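Local coordinates for acidocalcisomal pyrophosphatase (Trypanosoma brucei brucei, PDB 5C5V), which probably hydrolyses inorganic pyrophosphate to phosphate with the help of magnesium ions, at residues A240-V246 and K258-H264; I132-V136 and R151-I155. One frame throughout, in Å; residues are numbered along the deposited sequence.

Contact 1 of 2, residues A240-V246 and K258-H264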
ATOM      1  N   ALA A 240      18.219   0.325   1.939  1.00 53.33           N
ATOM      2  CA  ALA A 240      17.922   0.961   3.204  1.00 53.72           C
ATOM      3  C   ALA A 240      16.772   0.258   3.896  1.00 53.29           C
ATOM      4  O   ALA A 240      15.725   0.003   3.289  1.00 52.85           O
ATOM      5  CB  ALA A 240      17.601   2.439   2.987  1.00 54.40           C
ATOM      6  N   VAL A 241      16.969  -0.082   5.163  1.00 53.37           N
ATOM      7  CA  VAL A 241      15.925  -0.772   5.903  1.00 52.81           C
ATOM      8  C   VAL A 241      15.653  -0.106   7.234  1.00 53.33           C
ATOM      9  O   VAL A 241      16.462   0.669   7.750  1.00 54.06           O
ATOM     10  CB  VAL A 241      16.264  -2.262   6.168  1.00 52.31           C
ATOM     11  CG1 VAL A 241      16.557  -2.992   4.871  1.00 52.04           C
ATOM     12  CG2 VAL A 241      17.405  -2.394   7.168  1.00 52.60           C
ATOM     13  N   LYS A 242      14.488  -0.426   7.773  1.00 55.22           N
ATOM     14  CA  LYS A 242      14.041   0.024   9.078  1.00 55.48           C
ATOM     15  C   LYS A 242      14.035  -1.153  10.038  1.00 54.69           C
ATOM     16  O   LYS A 242      13.428  -2.174   9.760  1.00 54.06           O
ATOM     17  CB  LYS A 242      12.645   0.641   8.981  1.00 55.72           C
ATOM     18  CG  LYS A 242      12.040   0.984  10.318  1.00 56.31           C
ATOM     19  CD  LYS A 242      10.959   2.038  10.185  1.00 57.09           C
ATOM     20  CE  LYS A 242       9.590   1.428  10.057  1.00 56.65           C
ATOM     21  NZ  LYS A 242       8.560   2.519  10.123  1.00 58.03           N
ATOM     22  N   VAL A 243      14.712  -1.003  11.166  1.00 53.29           N
ATOM     23  CA  VAL A 243      14.809  -2.058  12.163  1.00 52.68           C
ATOM     24  C   VAL A 243      13.556  -2.109  13.046  1.00 52.74           C
ATOM     25  O   VAL A 243      13.115  -1.078  13.551  1.00 53.49           O
ATOM     26  CB  VAL A 243      16.056  -1.847  13.040  1.00 53.51           C
ATOM     27  CG1 VAL A 243      15.943  -2.614  14.354  1.00 53.24           C
ATOM     28  CG2 VAL A 243      17.317  -2.207  12.262  1.00 53.35           C
ATOM     29  N   LEU A 244      12.991  -3.305  13.227  1.00 53.72           N
ATOM     30  CA  LEU A 244      11.748  -3.480  13.980  1.00 53.41           C
ATOM     31  C   LEU A 244      11.959  -4.222  15.294  1.00 53.38           C
ATOM     32  O   LEU A 244      11.247  -3.986  16.259  1.00 53.55           O
ATOM     33  CB  LEU A 244      10.705  -4.228  13.138  1.00 52.77           C
ATOM     34  CG  LEU A 244      10.311  -3.519  11.850  1.00 52.91           C
ATOM     35  CD1 LEU A 244       9.442  -4.416  11.009  1.00 52.21           C
ATOM     36  CD2 LEU A 244       9.612  -2.193  12.163  1.00 53.63           C
ATOM     37  N   GLY A 245      12.913  -5.138  15.333  1.00 51.70           N
ATOM     38  CA  GLY A 245      13.100  -5.936  16.528  1.00 51.52           C
ATOM     39  C   GLY A 245      14.193  -6.954  16.334  1.00 51.71           C
ATOM     40  O   GLY A 245      14.826  -6.988  15.285  1.00 51.84           O
ATOM     41  N   VAL A 246      14.420  -7.801  17.329  1.00 51.32           N
ATOM     42  CA  VAL A 246      15.512  -8.756  17.202  1.00 51.54           C
ATOM     43  C   VAL A 246      15.258 -10.035  17.987  1.00 51.46           C
ATOM     44  O   VAL A 246      14.684 -10.011  19.074  1.00 51.64           O
ATOM     45  CB  VAL A 246      16.872  -8.120  17.655  1.00 51.91           C
ATOM     46  CG1 VAL A 246      16.805  -7.691  19.102  1.00 52.26           C
ATOM     47  CG2 VAL A 246      18.007  -9.090  17.454  1.00 52.35           C
ATOM     48  N   LYS A 258      19.295 -12.217  15.514  1.00 51.92           N
ATOM     49  CA  LYS A 258      18.640 -12.126  14.214  1.00 51.57           C
ATOM     50  C   LYS A 258      17.734 -10.914  14.207  1.00 51.01           C
ATOM     51  O   LYS A 258      16.653 -10.934  14.801  1.00 50.37           O
ATOM     52  CB  LYS A 258      17.853 -13.402  13.914  1.00 51.49           C
ATOM     53  CG  LYS A 258      18.716 -14.649  13.752  1.00 52.36           C
ATOM     54  CD  LYS A 258      19.415 -14.674  12.406  1.00 52.93           C
ATOM     55  CE  LYS A 258      20.264 -15.924  12.254  1.00 53.95           C
ATOM     56  NZ  LYS A 258      21.434 -15.906  13.168  1.00 54.30           N
ATOM     57  N   VAL A 259      18.188  -9.847  13.559  1.00 50.99           N
ATOM     58  CA  VAL A 259      17.422  -8.612  13.535  1.00 50.59           C
ATOM     59  C   VAL A 259      16.307  -8.700  12.499  1.00 50.10           C
ATOM     60  O   VAL A 259      16.538  -9.097  11.354  1.00 50.23           O
ATOM     61  CB  VAL A 259      18.314  -7.383  13.239  1.00 51.25           C
ATOM     62  CG1 VAL A 259      17.462  -6.122  13.101  1.00 50.98           C
ATOM     63  CG2 VAL A 259      19.355  -7.200  14.334  1.00 51.77           C
ATOM     64  N   VAL A 260      15.098  -8.338  12.919  1.00 50.58           N
ATOM     65  CA  VAL A 260      13.958  -8.273  12.020  1.00 50.08           C
ATOM     66  C   VAL A 260      13.867  -6.855  11.505  1.00 50.36           C
ATOM     67  O   VAL A 260      13.830  -5.905  12.292  1.00 50.50           O
ATOM     68  CB  VAL A 260      12.618  -8.659  12.720  1.00 49.86           C
ATOM     69  CG1 VAL A 260      11.446  -8.512  11.739  1.00 49.29           C
ATOM     70  CG2 VAL A 260      12.672 -10.083  13.266  1.00 49.71           C
ATOM     71  N   CYS A 261      13.837  -6.701  10.187  1.00 50.70           N
ATOM     72  CA  CYS A 261      13.793  -5.364   9.608  1.00 51.03           C
ATOM     73  C   CYS A 261      12.939  -5.368   8.365  1.00 50.81           C
ATOM     74  O   CYS A 261      12.580  -6.434   7.851  1.00 50.46           O
ATOM     75  CB  CYS A 261      15.208  -4.865   9.281  1.00 51.50           C
ATOM     76  SG  CYS A 261      16.039  -5.859   8.012  1.00 51.76           S
ATOM     77  N   ILE A 262      12.616  -4.183   7.869  1.00 52.93           N
ATOM     78  CA  ILE A 262      11.865  -4.103   6.625  1.00 52.79           C
ATOM     79  C   ILE A 262      12.350  -2.962   5.749  1.00 53.32           C
ATOM     80  O   ILE A 262      12.648  -1.874   6.231  1.00 53.76           O
ATOM     81  CB  ILE A 262      10.349  -3.937   6.868  1.00 52.68           C
ATOM     82  CG1 ILE A 262       9.603  -3.983   5.531  1.00 52.43           C
ATOM     83  CG2 ILE A 262      10.047  -2.652   7.627  1.00 53.11           C
ATOM     84  CD1 ILE A 262       8.113  -4.054   5.679  1.00 52.42           C
ATOM     85  N   SER A 263      12.419  -3.242   4.455  1.00 54.10           N
ATOM     86  CA  SER A 263      12.833  -2.275   3.457  1.00 54.62           C
ATOM     87  C   SER A 263      12.038  -0.978   3.510  1.00 54.97           C
ATOM     88  O   SER A 263      10.810  -0.987   3.553  1.00 55.10           O
ATOM     89  CB  SER A 263      12.701  -2.889   2.060  1.00 54.35           C
ATOM     90  OG  SER A 263      12.793  -1.877   1.071  1.00 55.04           O
ATOM     91  N   HIS A 264      12.738   0.142   3.476  1.00 54.25           N
ATOM     92  CA  HIS A 264      12.085   1.437   3.435  1.00 55.19           C
ATOM     93  C   HIS A 264      11.328   1.629   2.126  1.00 55.26           C
ATOM     94  O   HIS A 264      10.619   2.607   1.970  1.00 56.07           O
ATOM     95  CB  HIS A 264      13.112   2.561   3.619  1.00 56.18           C
ATOM     96  CG  HIS A 264      13.382   2.908   5.050  1.00 56.81           C
ATOM     97  ND1 HIS A 264      12.539   3.703   5.797  1.00 57.52           N
ATOM     98  CD2 HIS A 264      14.397   2.559   5.875  1.00 56.67           C
ATOM     99  CE1 HIS A 264      13.030   3.840   7.016  1.00 57.83           C
ATOM    100  NE2 HIS A 264      14.156   3.153   7.091  1.00 57.38           N
TER
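The imidazole of His264 has Ala240 C and Val241 N at its edge, in plane, while Val241 C, 3.2 Å from CD2, and Lys242 CB, 3.5 Å from NE2, approach obliquely. NE2 also bonds to the carbonyl of Asn150. A histidine suits the spot because its flat ring fits beside a strand while still offering a polar nitrogen. The ring lies at the open end of an antiparallel beta hairpin, strands 238-251 and 254-263, in the central sheet of the pyrophosphatase fold. Near it the pairing is regular: Lys242 and Ile262 exchange two backbone bonds, and His264 N gives a nearly straight one to Ala240 O. Further along, a classic beta bulge intervenes, Leu244 and Gly245 both facing Val260. Val260 O accepts from Leu244 N at 2.9 Å and from Gly245 N at 3.3 Å. Gly245 has phi 177°, a value that a residue with a CB adopts only with difficulty. The face bearing Val243, Val246, Val259 and Cys261 is lined by compact residues under helix 316-336, which touches Val243 and Val246. Lys242, Val260 and Ile262 lie on the opposite face, and Leu244 CD1 meets Ile262 CG2 beside the bulge. Lys258, towards the hairpin turn, gives its amine to Asp224 OD2 and Asp256 O, close to the bound magnesium and imidodiphosphate. With chi1 at 64°, Cys261 SG lies between the backbone N and the carbonyl carbon of its own residue, 3.8 Å from Val241 CG2.

Contact 2 of 2, residues I132-V136 and R151-I155; sequences IPLYV and RYNFI
Asn153 reaches across to the loop 132-136 with both its backbone and its side chain. Its ND2 gives a hydrogen bond to Pro133 O at 2.9 Å, the acceptor close to the amide plane, and its own backbone N bonds to Leu134 O, also at 2.9 Å. Asparagine suits this place because a short amide can serve a carbonyl that the strand's backbone does not reach. Its OD1 lies against Val136 CG2 at 3.7 Å, while Ile132 CG2 packs beside ND2. On the other side of the Tyr135–Tyr152 pair, Val136 N donates to Arg151 O in a nearly straight bond (170°). The two backbone bonds flank a single bridge, Tyr135 with Tyr152, which lays an irregular loop beside the start of strand 152-156 in the central sheet of the pyrophosphatase fold. Leu134 N looks elsewhere, to the side-chain oxygen of Gln203. The two tyrosines run side by side and point the same way, CE1 of Tyr135 3.5 Å from CE1 of Tyr152. Their hydroxyls share a water, 3.0 Å from Tyr135 OH and 2.6 Å from Tyr152 OH, which lets the phenols satisfy their polar ends while the rings remain packed. Leu134 CD1 sits at the edge of the Tyr152 ring, near its plane. Valine and arginine meet through carbon: Arg151 is extended through chi1 and chi2 (-169° and 176°), which brings CG and CD across Val136, CD 3.5 Å from Val136 CG1. Pro133, Val136 and Asn153 also pack against Val140, Asp138 and Thr142 of the second subunit.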
ATOM      1  N   ILE A 132      30.784   0.008   3.546  1.00 53.97           N
ATOM      2  CA  ILE A 132      29.396   0.446   3.436  1.00 52.83           C
ATOM      3  C   ILE A 132      28.912   0.958   4.784  1.00 52.48           C
ATOM      4  O   ILE A 132      29.006   0.246   5.779  1.00 52.58           O
ATOM      5  CB  ILE A 132      28.469  -0.682   2.954  1.00 52.05           C
ATOM      6  CG1 ILE A 132      28.876  -1.135   1.551  1.00 52.71           C
ATOM      7  CG2 ILE A 132      27.027  -0.207   2.944  1.00 51.32           C
ATOM      8  CD1 ILE A 132      28.089  -2.330   1.050  1.00 52.18           C
ATOM      9  N   PRO A 133      28.423   2.210   4.829  1.00 53.73           N
ATOM     10  CA  PRO A 133      27.992   2.779   6.113  1.00 53.82           C
ATOM     11  C   PRO A 133      26.851   1.964   6.711  1.00 52.94           C
ATOM     12  O   PRO A 133      25.937   1.580   5.994  1.00 52.27           O
ATOM     13  CB  PRO A 133      27.526   4.200   5.749  1.00 54.03           C
ATOM     14  CG  PRO A 133      28.060   4.467   4.391  1.00 54.29           C
ATOM     15  CD  PRO A 133      28.174   3.133   3.707  1.00 53.74           C
ATOM     16  N   LEU A 134      26.931   1.689   8.005  1.00 54.39           N
ATOM     17  CA  LEU A 134      25.863   1.027   8.726  1.00 53.59           C
ATOM     18  C   LEU A 134      24.645   1.949   8.784  1.00 53.59           C
ATOM     19  O   LEU A 134      23.530   1.544   8.459  1.00 52.73           O
ATOM     20  CB  LEU A 134      26.327   0.648  10.137  1.00 53.85           C
ATOM     21  CG  LEU A 134      25.270   0.139  11.118  1.00 53.34           C
ATOM     22  CD1 LEU A 134      24.540  -1.079  10.553  1.00 52.02           C
ATOM     23  CD2 LEU A 134      25.939  -0.188  12.446  1.00 53.71           C
ATOM     24  N   TYR A 135      24.887   3.198   9.187  1.00 55.12           N
ATOM     25  CA  TYR A 135      23.848   4.220   9.292  1.00 55.46           C
ATOM     26  C   TYR A 135      23.721   5.011   7.999  1.00 55.69           C
ATOM     27  O   TYR A 135      24.725   5.496   7.466  1.00 56.11           O
ATOM     28  CB  TYR A 135      24.157   5.182  10.435  1.00 56.54           C
ATOM     29  CG  TYR A 135      24.188   4.515  11.780  1.00 56.66           C
ATOM     30  CD1 TYR A 135      23.019   4.345  12.516  1.00 56.17           C
ATOM     31  CD2 TYR A 135      25.380   4.042  12.315  1.00 56.73           C
ATOM     32  CE1 TYR A 135      23.034   3.722  13.744  1.00 56.06           C
ATOM     33  CE2 TYR A 135      25.407   3.414  13.544  1.00 56.68           C
ATOM     34  CZ  TYR A 135      24.225   3.259  14.252  1.00 56.40           C
ATOM     35  OH  TYR A 135      24.227   2.635  15.472  1.00 56.37           O
ATOM     36  N   VAL A 136      22.493   5.161   7.506  1.00 57.55           N
ATOM     37  CA  VAL A 136      22.240   6.007   6.345  1.00 57.75           C
ATOM     38  C   VAL A 136      22.001   7.431   6.821  1.00 59.12           C
ATOM     39  O   VAL A 136      20.953   7.744   7.389  1.00 59.81           O
ATOM     40  CB  VAL A 136      21.022   5.515   5.526  1.00 57.10           C
ATOM     41  CG1 VAL A 136      20.821   6.393   4.292  1.00 56.99           C
ATOM     42  CG2 VAL A 136      21.205   4.036   5.138  1.00 55.76           C
ATOM     43  N   ARG A 151      17.429   4.144   9.803  1.00 57.51           N
ATOM     44  CA  ARG A 151      17.694   3.882   8.408  1.00 56.90           C
ATOM     45  C   ARG A 151      19.071   3.242   8.335  1.00 56.85           C
ATOM     46  O   ARG A 151      20.097   3.911   8.516  1.00 57.72           O
ATOM     47  CB  ARG A 151      17.614   5.165   7.574  1.00 57.90           C
ATOM     48  CG  ARG A 151      17.622   4.919   6.065  1.00 57.44           C
ATOM     49  CD  ARG A 151      17.429   6.218   5.234  1.00 58.28           C
ATOM     50  NE  ARG A 151      16.012   6.557   5.113  1.00 59.31           N
ATOM     51  CZ  ARG A 151      15.201   6.196   4.104  1.00 58.38           C
ATOM     52  NH1 ARG A 151      15.652   5.487   3.065  1.00 56.88           N
ATOM     53  NH2 ARG A 151      13.927   6.581   4.130  1.00 58.39           N
ATOM     54  N   TYR A 152      19.073   1.933   8.113  1.00 53.58           N
ATOM     55  CA  TYR A 152      20.271   1.119   8.126  1.00 53.26           C
ATOM     56  C   TYR A 152      20.549   0.497   6.775  1.00 53.01           C
ATOM     57  O   TYR A 152      19.635   0.125   6.066  1.00 52.59           O
ATOM     58  CB  TYR A 152      20.135   0.006   9.168  1.00 52.77           C
ATOM     59  CG  TYR A 152      20.053   0.487  10.595  1.00 53.38           C
ATOM     60  CD1 TYR A 152      21.205   0.583  11.373  1.00 54.13           C
ATOM     61  CD2 TYR A 152      18.840   0.850  11.165  1.00 53.13           C
ATOM     62  CE1 TYR A 152      21.149   1.019  12.686  1.00 54.68           C
ATOM     63  CE2 TYR A 152      18.768   1.285  12.476  1.00 53.84           C
ATOM     64  CZ  TYR A 152      19.931   1.372  13.238  1.00 54.71           C
ATOM     65  OH  TYR A 152      19.891   1.807  14.546  1.00 55.06           O
ATOM     66  N   ASN A 153      21.811   0.342   6.419  1.00 52.46           N
ATOM     67  CA  ASN A 153      22.119  -0.402   5.213  1.00 52.39           C
ATOM     68  C   ASN A 153      22.128  -1.897   5.489  1.00 52.09           C
ATOM     69  O   ASN A 153      22.739  -2.365   6.452  1.00 52.30           O
ATOM     70  CB  ASN A 153      23.447   0.042   4.617  1.00 53.03           C
ATOM     71  CG  ASN A 153      23.279   1.200   3.667  1.00 53.47           C
ATOM     72  OD1 ASN A 153      22.294   1.264   2.935  1.00 53.06           O
ATOM     73  ND2 ASN A 153      24.219   2.136   3.690  1.00 54.09           N
ATOM     74  N   PHE A 154      21.424  -2.627   4.632  1.00 51.92           N
ATOM     75  CA  PHE A 154      21.295  -4.069   4.733  1.00 51.58           C
ATOM     76  C   PHE A 154      21.960  -4.678   3.519  1.00 52.05           C
ATOM     77  O   PHE A 154      21.648  -4.318   2.383  1.00 52.06           O
ATOM     78  CB  PHE A 154      19.806  -4.468   4.828  1.00 50.81           C
ATOM     79  CG  PHE A 154      19.518  -5.942   4.571  1.00 50.75           C
ATOM     80  CD1 PHE A 154      19.707  -6.889   5.564  1.00 50.86           C
ATOM     81  CD2 PHE A 154      19.007  -6.365   3.354  1.00 50.73           C
ATOM     82  CE1 PHE A 154      19.402  -8.254   5.338  1.00 51.02           C
ATOM     83  CE2 PHE A 154      18.698  -7.724   3.122  1.00 50.64           C
ATOM     84  CZ  PHE A 154      18.902  -8.665   4.111  1.00 50.70           C
ATOM     85  N   ILE A 155      22.900  -5.578   3.756  1.00 49.82           N
ATOM     86  CA  ILE A 155      23.516  -6.302   2.658  1.00 50.46           C
ATOM     87  C   ILE A 155      22.835  -7.642   2.494  1.00 50.49           C
ATOM     88  O   ILE A 155      22.915  -8.493   3.383  1.00 50.69           O
ATOM     89  CB  ILE A 155      25.016  -6.520   2.887  1.00 51.80           C
ATOM     90  CG1 ILE A 155      25.710  -5.173   3.109  1.00 51.95           C
ATOM     91  CG2 ILE A 155      25.625  -7.287   1.713  1.00 52.76           C
ATOM     92  CD1 ILE A 155      27.077  -5.294   3.740  1.00 53.11           C
TER
HETATM   93  O   HOH W   1      21.693   1.240  16.285  1.00 56.46           O

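Overall arrangement
Contact 1 is the more buried of the two, a strand-to-strand pairing within one hairpin, whereas contact 2 joins a loop to a strand and is only partly buried, with another subunit packed beside it. Both reach the same sheet, since strands 152-156 and 238-251 are neighbours, and Val241 N probably bonds to Tyr152 O where they meet. Val243 CG2 also touches Tyr152 CD2. Backbone hydrogen bonds of an antiparallel pairing, interrupted by a bulge, and aliphatic side chains dominate contact 1, whose Lys258 end comes close to the magnesium site; contact 2 relies more on a side-chain amide, paired phenols and a water, and the side chain of its Ile155 is about 10 Å from a bound magnesium ion.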